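Local coordinates for HTH-type transcriptional regulator LysG (Mycobacterium tuberculosis, PDB 3ISP), which probably activates expression of the exporter LysE and represses its own gene, acting as a homodimeric DNA-binding regulator of the LysR family, at residues L30-P34 / S35-Q39; R171-Q175 / R176-D180; A279-T282 / D283-A287. All coordinates share one frame; numbering follows the deposited sequence.

Contact 1: L30-P34 / S35-Q39; sequences LHVTP and SAVSQ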
loop_
_atom_site.group_PDB
_atom_site.type_symbol
_atom_site.label_atom_id
_atom_site.label_comp_id
_atom_site.label_asym_id
_atom_site.label_seq_id
_atom_site.Cartn_x
_atom_site.Cartn_y
_atom_site.Cartn_z
ATOM N N LEU A 30 26.463 3.901 20.329
ATOM C CA LEU A 30 27.462 2.843 20.215
ATOM C C LEU A 30 28.861 3.427 20.383
ATOM O O LEU A 30 29.861 2.742 20.153
ATOM C CB LEU A 30 27.368 2.156 18.850
ATOM C CG LEU A 30 26.011 1.684 18.331
ATOM C CD1 LEU A 30 26.212 0.853 17.071
ATOM C CD2 LEU A 30 25.277 0.888 19.393
ATOM N N HIS A 31 28.925 4.701 20.762
ATOM C CA HIS A 31 30.198 5.366 20.994
ATOM C C HIS A 31 31.059 5.316 19.734
ATOM O O HIS A 31 32.015 4.544 19.663
ATOM C CB HIS A 31 30.931 4.701 22.167
ATOM C CG HIS A 31 31.884 5.607 22.887
ATOM N ND1 HIS A 31 33.253 5.466 22.805
ATOM C CD2 HIS A 31 31.663 6.661 23.709
ATOM C CE1 HIS A 31 33.835 6.398 23.540
ATOM N NE2 HIS A 31 32.893 7.135 24.101
ATOM N N VAL A 32 30.705 6.131 18.743
ATOM C CA VAL A 32 31.464 6.226 17.494
ATOM C C VAL A 32 30.998 7.408 16.660
ATOM O O VAL A 32 29.877 7.891 16.823
ATOM C CB VAL A 32 31.329 4.951 16.627
ATOM C CG1 VAL A 32 32.449 3.961 16.921
ATOM C CG2 VAL A 32 29.958 4.312 16.820
ATOM N N THR A 33 31.856 7.859 15.751
ATOM C CA THR A 33 31.523 8.979 14.874
ATOM C C THR A 33 30.598 8.568 13.721
ATOM O O THR A 33 30.701 7.456 13.190
ATOM C CB THR A 33 32.794 9.649 14.288
ATOM O OG1 THR A 33 33.471 8.728 13.425
ATOM C CG2 THR A 33 33.739 10.086 15.398
ATOM N N PRO A 34 29.682 9.470 13.336
ATOM C CA PRO A 34 28.881 9.265 12.132
ATOM C C PRO A 34 29.693 8.517 11.092
ATOM O O PRO A 34 29.280 7.449 10.640
ATOM C CB PRO A 34 28.608 10.694 11.673
ATOM C CG PRO A 34 28.474 11.449 12.960
ATOM C CD PRO A 34 29.369 10.758 13.981
ATOM N N SER A 35 30.849 9.072 10.739
ATOM C CA SER A 35 31.768 8.449 9.788
ATOM C C SER A 35 31.951 6.934 10.023
ATOM O O SER A 35 31.846 6.132 9.083
ATOM C CB SER A 35 33.120 9.171 9.827
ATOM O OG SER A 35 34.018 8.639 8.867
ATOM N N ALA A 36 32.218 6.552 11.275
ATOM C CA ALA A 36 32.427 5.149 11.635
ATOM C C ALA A 36 31.192 4.336 11.306
ATOM O O ALA A 36 31.264 3.334 10.598
ATOM C CB ALA A 36 32.764 5.018 13.109
ATOM N N VAL A 37 30.059 4.781 11.833
ATOM C CA VAL A 37 28.774 4.164 11.534
ATOM C C VAL A 37 28.573 4.075 10.023
ATOM O O VAL A 37 28.120 3.054 9.504
ATOM C CB VAL A 37 27.609 4.955 12.181
ATOM C CG1 VAL A 37 26.283 4.548 11.579
ATOM C CG2 VAL A 37 27.600 4.748 13.681
ATOM N N SER A 38 28.935 5.145 9.321
ATOM C CA SER A 38 28.793 5.188 7.873
ATOM C C SER A 38 29.682 4.162 7.179
ATOM O O SER A 38 29.219 3.431 6.306
ATOM C CB SER A 38 29.083 6.589 7.342
ATOM O OG SER A 38 28.067 7.497 7.728
ATOM N N GLN A 39 30.954 4.108 7.562
ATOM C CA GLN A 39 31.871 3.152 6.951
ATOM C C GLN A 39 31.504 1.760 7.388
ATOM O O GLN A 39 31.748 0.788 6.678
ATOM C CB GLN A 39 33.317 3.420 7.368
ATOM C CG GLN A 39 33.983 4.567 6.651
ATOM C CD GLN A 39 35.153 5.115 7.432
ATOM O OE1 GLN A 39 35.281 6.327 7.605
ATOM N NE2 GLN A 39 36.006 4.222 7.931
#
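Thr33 OG1 accepts from Ala36 N at 3.3 Å, a weak bond that caps the N-terminus of helix 34-48, in what is predicted to be the helix-turn-helix motif of the DNA-binding domain; this helix stands where the recognition helix of such a motif is expected. The first N-H groups of a helix have no preceding turn to bond to, and Thr33 supplies acceptors instead. Its OG1 sits between the backbone N and the carbonyl carbon (chi1 65°), which brings the oxygen round to the Ala36 N-H. Thr33 O takes Val37 N at 3.1 Å in the first regular helical bond, with the donor nearly in line with the carbonyl. A weak, bent interaction also links that same oxygen to Ala36 N.

One residue further on, Pro34 O is gripped twice by Ser38. The backbone Ser38 N reaches it at 2.7 Å, while the hydroxyl Ser38 OG donates to it from 3.2 Å, well above the carbonyl plane. The hydroxyl of Ser35 turns away from the cap and gives a weak bond to Gln39 OE1, one turn along the helix.

Apolar contacts back up the cap. Val32 CB packs on Ala36 CB at 3.8 Å, and Val32 meets the buried Val37 with their side chains at about a right angle. Val37 also leans on Phe23 and Ala27 of helix 23-27 and on Val17 of helix 9-20, joining the capped helix to its neighbours. The branch that touches Val32 is Val37 CG2, 4.0 Å from Val32 CG2.

Contact 2: R171-Q175 / R176-D180; sequences RPFVQ and RHLSD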
loop_
_atom_site.group_PDB
_atom_site.type_symbol
_atom_site.label_atom_id
_atom_site.label_comp_id
_atom_site.label_asym_id
_atom_site.label_seq_id
_atom_site.Cartn_x
_atom_site.Cartn_y
_atom_site.Cartn_z
ATOM N N ARG A 171 -29.548 -13.396 21.698
ATOM C CA ARG A 171 -30.880 -13.895 21.354
ATOM C C ARG A 171 -31.751 -12.837 20.671
ATOM O O ARG A 171 -32.441 -13.138 19.687
ATOM C CB ARG A 171 -31.588 -14.476 22.585
ATOM C CG ARG A 171 -30.674 -15.253 23.504
ATOM C CD ARG A 171 -31.415 -16.326 24.274
ATOM N NE ARG A 171 -30.485 -17.142 25.055
ATOM C CZ ARG A 171 -30.578 -18.463 25.197
ATOM N NH1 ARG A 171 -31.559 -19.131 24.599
ATOM N NH2 ARG A 171 -29.681 -19.119 25.926
ATOM N N PRO A 172 -31.729 -11.595 21.193
ATOM C CA PRO A 172 -32.409 -10.503 20.489
ATOM C C PRO A 172 -31.985 -10.428 19.026
ATOM O O PRO A 172 -32.852 -10.323 18.158
ATOM C CB PRO A 172 -31.952 -9.263 21.252
ATOM C CG PRO A 172 -31.746 -9.756 22.642
ATOM C CD PRO A 172 -31.185 -11.150 22.489
ATOM N N PHE A 173 -30.684 -10.505 18.750
ATOM C CA PHE A 173 -30.234 -10.510 17.357
ATOM C C PHE A 173 -30.835 -11.650 16.529
ATOM O O PHE A 173 -31.234 -11.436 15.382
ATOM C CB PHE A 173 -28.705 -10.531 17.204
ATOM C CG PHE A 173 -28.272 -10.551 15.769
ATOM C CD1 PHE A 173 -28.087 -9.366 15.072
ATOM C CD2 PHE A 173 -28.127 -11.746 15.091
ATOM C CE1 PHE A 173 -27.727 -9.373 13.731
ATOM C CE2 PHE A 173 -27.769 -11.755 13.754
ATOM C CZ PHE A 173 -27.568 -10.562 13.074
ATOM N N VAL A 174 -30.875 -12.854 17.098
ATOM C CA VAL A 174 -31.480 -13.987 16.406
ATOM C C VAL A 174 -32.961 -13.763 16.150
ATOM O O VAL A 174 -33.414 -13.930 15.021
ATOM C CB VAL A 174 -31.295 -15.315 17.157
ATOM C CG1 VAL A 174 -32.169 -16.388 16.537
ATOM C CG2 VAL A 174 -29.838 -15.743 17.120
ATOM N N GLN A 175 -33.710 -13.382 17.189
ATOM C CA GLN A 175 -35.119 -13.016 17.019
ATOM C C GLN A 175 -35.307 -12.072 15.838
ATOM O O GLN A 175 -36.061 -12.362 14.911
ATOM C CB GLN A 175 -35.706 -12.365 18.279
ATOM C CG GLN A 175 -36.352 -13.327 19.302
ATOM C CD GLN A 175 -37.587 -14.056 18.759
ATOM O OE1 GLN A 175 -38.699 -13.917 19.291
ATOM N NE2 GLN A 175 -37.393 -14.837 17.691
ATOM N N ARG A 176 -34.617 -10.941 15.861
ATOM C CA ARG A 176 -34.859 -9.933 14.845
ATOM C C ARG A 176 -34.426 -10.395 13.450
ATOM O O ARG A 176 -35.100 -10.116 12.464
ATOM C CB ARG A 176 -34.214 -8.588 15.238
ATOM C CG ARG A 176 -34.352 -7.458 14.198
ATOM C CD ARG A 176 -35.818 -7.120 13.883
ATOM N NE ARG A 176 -35.971 -6.327 12.658
ATOM C CZ ARG A 176 -35.693 -6.778 11.431
ATOM N NH1 ARG A 176 -35.229 -8.010 11.258
ATOM N NH2 ARG A 176 -35.861 -5.997 10.368
ATOM N N HIS A 177 -33.322 -11.127 13.360
ATOM C CA HIS A 177 -32.704 -11.357 12.055
ATOM C C HIS A 177 -32.629 -12.817 11.623
ATOM O O HIS A 177 -32.516 -13.111 10.434
ATOM C CB HIS A 177 -31.317 -10.723 12.009
ATOM C CG HIS A 177 -31.316 -9.256 12.318
ATOM N ND1 HIS A 177 -31.630 -8.297 11.379
ATOM C CD2 HIS A 177 -31.035 -8.585 13.463
ATOM C CE1 HIS A 177 -31.543 -7.101 11.932
ATOM N NE2 HIS A 177 -31.186 -7.247 13.195
ATOM N N LEU A 178 -32.697 -13.728 12.586
ATOM C CA LEU A 178 -32.584 -15.154 12.282
ATOM C C LEU A 178 -33.674 -15.955 12.976
ATOM O O LEU A 178 -33.416 -17.014 13.555
ATOM C CB LEU A 178 -31.207 -15.673 12.690
ATOM C CG LEU A 178 -30.071 -14.823 12.131
ATOM C CD1 LEU A 178 -28.772 -15.204 12.794
ATOM C CD2 LEU A 178 -30.002 -14.978 10.625
ATOM N N SER A 179 -34.895 -15.433 12.927
ATOM C CA SER A 179 -36.032 -16.125 13.509
ATOM C C SER A 179 -36.241 -17.433 12.758
ATOM O O SER A 179 -36.491 -18.479 13.361
ATOM C CB SER A 179 -37.284 -15.245 13.444
ATOM O OG SER A 179 -37.368 -14.566 12.198
ATOM N N ASP A 180 -36.106 -17.377 11.437
ATOM C CA ASP A 180 -36.335 -18.551 10.610
ATOM C C ASP A 180 -35.076 -19.368 10.374
ATOM O O ASP A 180 -35.069 -20.272 9.542
ATOM C CB ASP A 180 -36.980 -18.157 9.283
ATOM C CG ASP A 180 -38.484 -18.004 9.400
ATOM O OD1 ASP A 180 -39.031 -18.419 10.446
ATOM O OD2 ASP A 180 -39.117 -17.473 8.456
#
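Phe173 and His177 lie one turn apart on helix 171-177, a short helix after the long strand 155-169 of the LysR substrate-binding domain, which has the periplasmic-binding-protein type of fold. Their rings form an offset stack, centroids 4.6 Å apart and planes inclined by 30°. Two different torsions bring them together. Phe173 holds CG anti to its backbone nitrogen (chi1 179°), swinging the ring forward along the helix; His177 instead keeps CG beside its own nitrogen (chi1 -56°), turning its CD2 edge toward the phenyl. The imidazole therefore arrives over one face of the phenyl, led by His177 CD2, which comes to 3.4 Å from Phe173 CE1. His177 CB lies over that ring too, 4.2 Å from the centroid, as a CH-pi contact.

Leu178 comes to Phe173 from another direction, bringing CD1 to the ring edge near its plane. Its CB packs at 4.0 Å against Val174 CG1. Arg176 CG lies over one face of the imidazole, toward its rim, and His177 CE1 is likewise over the rim of the Arg176 guanidinium.

Two backbone bonds hold this turn, Arg176 N to Pro172 O at 3.0 Å and His177 N to Phe173 O at 2.9 Å. Ala190 and Pro191, in a loop, pack against the side chains of Phe173 and His177, and Leu178 leans on Val257 of strand 255-271. Leu178, the first residue to leave helical backbone angles, has CD1 3.7 Å from Phe173 CE2.

Contact 3: A279-T282 / D283-A287; sequences ARIT and DTVRA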
loop_
_atom_site.group_PDB
_atom_site.type_symbol
_atom_site.label_atom_id
_atom_site.label_comp_id
_atom_site.label_asym_id
_atom_site.label_seq_id
_atom_site.Cartn_x
_atom_site.Cartn_y
_atom_site.Cartn_z
ATOM N N ALA A 279 14.018 -22.297 23.820
ATOM C CA ALA A 279 13.427 -23.579 24.180
ATOM C C ALA A 279 12.490 -23.451 25.385
ATOM O O ALA A 279 11.382 -23.993 25.381
ATOM C CB ALA A 279 14.511 -24.618 24.442
ATOM N N ARG A 280 12.931 -22.734 26.415
ATOM C CA ARG A 280 12.099 -22.538 27.598
ATOM C C ARG A 280 10.788 -21.826 27.274
ATOM O O ARG A 280 9.720 -22.294 27.658
ATOM C CB ARG A 280 12.858 -21.778 28.679
ATOM C CG ARG A 280 11.990 -21.322 29.830
ATOM C CD ARG A 280 12.806 -20.544 30.838
ATOM N NE ARG A 280 14.194 -21.009 30.865
ATOM C CZ ARG A 280 15.234 -20.281 30.463
ATOM N NH1 ARG A 280 15.037 -19.039 30.009
ATOM N NH2 ARG A 280 16.464 -20.789 30.520
ATOM N N ILE A 281 10.872 -20.687 26.587
ATOM C CA ILE A 281 9.679 -19.978 26.140
ATOM C C ILE A 281 8.792 -20.921 25.323
ATOM O O ILE A 281 7.588 -20.985 25.537
ATOM C CB ILE A 281 10.037 -18.735 25.296
ATOM C CG1 ILE A 281 10.866 -17.748 26.115
ATOM C CG2 ILE A 281 8.788 -18.027 24.799
ATOM C CD1 ILE A 281 10.044 -16.743 26.864
ATOM N N THR A 282 9.398 -21.666 24.402
ATOM C CA THR A 282 8.666 -22.612 23.564
ATOM C C THR A 282 7.902 -23.639 24.395
ATOM O O THR A 282 6.749 -23.944 24.103
ATOM C CB THR A 282 9.596 -23.339 22.571
ATOM O OG1 THR A 282 10.221 -22.377 21.720
ATOM C CG2 THR A 282 8.809 -24.302 21.702
ATOM N N ASP A 283 8.541 -24.168 25.429
ATOM C CA ASP A 283 7.879 -25.132 26.295
ATOM C C ASP A 283 6.651 -24.528 26.909
ATOM O O ASP A 283 5.594 -25.151 26.952
ATOM C CB ASP A 283 8.800 -25.616 27.412
ATOM C CG ASP A 283 9.699 -26.733 26.964
ATOM O OD1 ASP A 283 9.442 -27.272 25.858
ATOM O OD2 ASP A 283 10.658 -27.063 27.703
ATOM N N THR A 284 6.802 -23.310 27.400
ATOM C CA THR A 284 5.710 -22.622 28.049
ATOM C C THR A 284 4.565 -22.340 27.072
ATOM O O THR A 284 3.417 -22.670 27.344
ATOM C CB THR A 284 6.216 -21.353 28.693
ATOM O OG1 THR A 284 7.128 -21.719 29.731
ATOM C CG2 THR A 284 5.066 -20.554 29.276
ATOM N N VAL A 285 4.880 -21.755 25.926
ATOM C CA VAL A 285 3.864 -21.521 24.929
ATOM C C VAL A 285 3.153 -22.814 24.566
ATOM O O VAL A 285 1.939 -22.865 24.565
ATOM C CB VAL A 285 4.442 -20.845 23.674
ATOM C CG1 VAL A 285 3.429 -20.867 22.537
ATOM C CG2 VAL A 285 4.873 -19.417 24.004
ATOM N N ARG A 286 3.907 -23.864 24.271
ATOM C CA ARG A 286 3.313 -25.145 23.898
ATOM C C ARG A 286 2.371 -25.710 24.967
ATOM O O ARG A 286 1.317 -26.269 24.654
ATOM C CB ARG A 286 4.406 -26.162 23.565
ATOM C CG ARG A 286 4.614 -26.372 22.074
ATOM C CD ARG A 286 5.657 -27.451 21.763
ATOM N NE ARG A 286 5.563 -27.861 20.362
ATOM C CZ ARG A 286 6.519 -28.507 19.695
ATOM N NH1 ARG A 286 7.659 -28.819 20.303
ATOM N NH2 ARG A 286 6.340 -28.835 18.414
ATOM N N ALA A 287 2.760 -25.558 26.226
ATOM C CA ALA A 287 1.977 -26.070 27.338
ATOM C C ALA A 287 0.736 -25.216 27.587
ATOM O O ALA A 287 -0.304 -25.719 28.000
ATOM C CB ALA A 287 2.828 -26.147 28.581
#
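Ile281 O receives the N-H of Val285 at 2.8 Å, almost perfectly straight at 177°, in the middle of helix 276-288. Asp283 N to Ala279 O and Arg286 N to Thr282 O are equally short, whereas Thr284 N reaches Arg280 O at 3.1 Å; in these three the donor tilts somewhat out of the carbonyl plane.

Ile281 and Val285 form the apolar side of this turn. Val285 CG2, lying beside its backbone nitrogen, points back along the helix and meets Ile281 CG2 at 4.2 Å. Both side chains pack on Trp268 of strand 255-271, and Val285 also touches Leu160 of strand 155-169.

Thr282 is buried on the same side. Its OG1 stands beside the backbone nitrogen (chi1 -60°), where it bonds both to Ile278 O and to the indole NE1 of Trp268, so that this buried hydroxyl is satisfied from its own helix and from the sheet. Thr284 OG1 has two weak candidate acceptors, Arg280 O and Gly116 O. Asp283, in contrast, is exposed. An amphipathic helix laid against a mixed sheet in this way is typical of the alpha/beta architecture of LysR substrate-binding domains.

Overall arrangement
The three contacts follow one another along the chain and none touches another. Contact 1 belongs to the N-terminal DNA-binding domain, while contacts 2 and 3 both lie in the substrate-binding domain, contact 3 on a helix laid against its six-stranded mixed sheet, contact 2 on one meeting strand 255-271. Both meet that strand, at different points along it. Centres of contacts 1 and 2 are about 66 Å apart, on opposite sides of the chain's centre; the centre of contact 3 lies about 39 Å from that of contact 1 and about 43 Å from that of contact 2. That spread is consistent with an elongated subunit whose probable DNA-binding end lies far from contact 2.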